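Local atomic coordinates of effector protein Lem4 (lpg1101) (Legionella pneumophila subsp. pneumophila, PDB entry 6CGK), a protein that acts as a membrane-associated protein tyrosine phosphatase that the bacterium translocates as an effector, its haloacid dehalogenase domain being the part in this chain. Residues A[53-58]-A[105-110]. The protein carries 1 engineered substitution. Residues are numbered along the deposited sequence; the frame is centred on the assembly and turned at random.
Sequences ERMRYK and LEFENI
The R54 chain bends at its third torsion (chi3 -65°), which turns NE to the carboxylate of E106, whose own chain runs extended beyond CG (chi2 157°). The grip is side-on. R54 NE reaches E106 OE1 at 2.8 Å with a nearly straight N-H (170°), on its syn side; R54 NH2 meets the syn lone pair of E106 OE2 at 2.9 Å. OE1 lies in the guanidinium plane, whereas OE2 stands tilted from it. The F107 ring packs against helix 51-55 and the type I turn from M55 to K58. K58 CA sits over one ring face, 3.8 Å from the centroid, a CH-pi contact, while R54 O lies in the ring plane, 3.3 Å from F107 CE1. M55 SD approaches the edge, 4.0 Å from F107 CD1, a Met-aromatic contact, and Y57 CB touches F107 CZ. A water joins F107 O to K58 NZ, weakly at the lysine, which is salt-bridged to D62. Helix 51-55 and this turn are joined to the C-terminal end of helix 98-107, which closes in a Schellman motif at N109. R54 engages both carboxylate oxygens and H112 NE2 adds a hydrogen bond to OE2, probably stabilising the charged form of E106.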
# COMPACT_ATOMS: atom_id res chain seq x y z
N GLU A 53 -21.95 -1.88 2.29
CA GLU A 53 -21.98 -0.81 3.28
C GLU A 53 -20.99 0.29 2.92
O GLU A 53 -21.26 1.48 3.10
CB GLU A 53 -21.67 -1.36 4.68
CG GLU A 53 -22.70 -2.33 5.21
CD GLU A 53 -22.34 -2.87 6.58
OE1 GLU A 53 -21.46 -3.75 6.65
OE2 GLU A 53 -22.91 -2.39 7.58
N ARG A 54 -19.81 -0.10 2.43
CA ARG A 54 -18.83 0.90 2.06
C ARG A 54 -19.30 1.75 0.88
O ARG A 54 -19.07 2.96 0.86
CB ARG A 54 -17.50 0.20 1.74
CG ARG A 54 -16.86 -0.39 2.99
CD ARG A 54 -15.47 -0.98 2.67
NE ARG A 54 -15.44 -2.15 1.77
CZ ARG A 54 -15.36 -3.41 2.21
NH1 ARG A 54 -15.39 -3.65 3.51
NH2 ARG A 54 -15.21 -4.43 1.34
N MET A 55 -19.91 1.13 -0.13
CA MET A 55 -20.19 1.85 -1.37
C MET A 55 -21.19 2.97 -1.16
O MET A 55 -21.30 3.87 -2.00
CB MET A 55 -20.71 0.87 -2.43
CG MET A 55 -19.57 -0.02 -3.00
SD MET A 55 -18.29 0.98 -3.80
CE MET A 55 -19.35 2.21 -4.49
N ARG A 56 -21.95 2.92 -0.07
CA ARG A 56 -22.88 4.02 0.19
C ARG A 56 -22.16 5.34 0.42
O ARG A 56 -22.78 6.41 0.29
CB ARG A 56 -23.73 3.66 1.40
CG ARG A 56 -24.68 2.56 1.08
CD ARG A 56 -25.71 2.37 2.19
NE ARG A 56 -26.54 1.22 1.84
CZ ARG A 56 -26.44 0.05 2.44
NH1 ARG A 56 -25.60 -0.10 3.44
NH2 ARG A 56 -27.21 -0.95 2.06
N TYR A 57 -20.89 5.29 0.83
CA TYR A 57 -20.05 6.46 1.05
C TYR A 57 -19.40 7.01 -0.22
O TYR A 57 -18.72 8.05 -0.14
CB TYR A 57 -18.97 6.11 2.10
CG TYR A 57 -19.61 6.07 3.46
CD1 TYR A 57 -20.31 4.94 3.89
CD2 TYR A 57 -19.64 7.21 4.28
CE1 TYR A 57 -20.95 4.92 5.14
CE2 TYR A 57 -20.27 7.20 5.54
CZ TYR A 57 -20.94 6.05 5.94
OH TYR A 57 -21.60 6.05 7.16
N LYS A 58 -19.60 6.39 -1.39
CA LYS A 58 -18.87 6.86 -2.56
C LYS A 58 -19.22 8.30 -2.90
O LYS A 58 -18.34 9.09 -3.27
CB LYS A 58 -19.13 5.98 -3.77
CG LYS A 58 -18.20 6.33 -4.94
CD LYS A 58 -18.36 5.38 -6.14
CE LYS A 58 -17.52 5.82 -7.34
NZ LYS A 58 -17.77 7.19 -7.84
N LEU A 105 -10.11 2.09 -2.25
CA LEU A 105 -9.79 1.24 -3.41
C LEU A 105 -11.05 0.92 -4.22
O LEU A 105 -11.05 1.01 -5.46
CB LEU A 105 -9.10 -0.02 -2.93
CG LEU A 105 -7.74 0.22 -2.26
CD1 LEU A 105 -7.22 -1.05 -1.55
CD2 LEU A 105 -6.71 0.74 -3.28
N GLU A 106 -12.12 0.51 -3.54
CA GLU A 106 -13.36 0.19 -4.25
C GLU A 106 -13.96 1.40 -4.97
O GLU A 106 -14.47 1.27 -6.09
CB GLU A 106 -14.37 -0.42 -3.28
CG GLU A 106 -13.95 -1.83 -2.88
CD GLU A 106 -14.53 -2.29 -1.57
OE1 GLU A 106 -15.29 -1.51 -0.92
OE2 GLU A 106 -14.19 -3.43 -1.17
N PHE A 107 -13.95 2.57 -4.33
CA PHE A 107 -14.46 3.78 -4.96
C PHE A 107 -13.74 4.08 -6.26
O PHE A 107 -14.31 4.71 -7.15
CB PHE A 107 -14.28 5.00 -4.03
CG PHE A 107 -15.04 4.94 -2.72
CD1 PHE A 107 -16.20 4.18 -2.57
CD2 PHE A 107 -14.58 5.67 -1.64
CE1 PHE A 107 -16.90 4.17 -1.34
CE2 PHE A 107 -15.28 5.69 -0.40
CZ PHE A 107 -16.42 4.92 -0.25
N GLU A 108 -12.46 3.71 -6.35
CA GLU A 108 -11.66 3.96 -7.53
C GLU A 108 -11.61 2.75 -8.47
O GLU A 108 -10.86 2.77 -9.46
CB GLU A 108 -10.23 4.34 -7.11
CG GLU A 108 -10.20 5.55 -6.19
CD GLU A 108 -10.35 6.84 -6.93
OE1 GLU A 108 -10.23 6.79 -8.17
OE2 GLU A 108 -10.59 7.91 -6.31
N ASN A 109 -12.40 1.71 -8.19
CA ASN A 109 -12.48 0.53 -9.06
C ASN A 109 -11.12 -0.14 -9.20
O ASN A 109 -10.75 -0.62 -10.28
CB ASN A 109 -13.10 0.88 -10.42
CG ASN A 109 -13.68 -0.33 -11.13
OD1 ASN A 109 -14.04 -1.33 -10.51
ND2 ASN A 109 -13.80 -0.23 -12.44
N ILE A 110 -10.39 -0.18 -8.09
CA ILE A 110 -9.12 -0.90 -8.00
C ILE A 110 -9.36 -2.23 -7.31
O ILE A 110 -9.88 -2.28 -6.19
CB ILE A 110 -8.08 -0.09 -7.22
CG1 ILE A 110 -7.79 1.22 -7.94
CG2 ILE A 110 -6.77 -0.92 -7.05
CD1 ILE A 110 -7.15 2.26 -7.03
O HOH W 1 -14.64 7.87 -7.35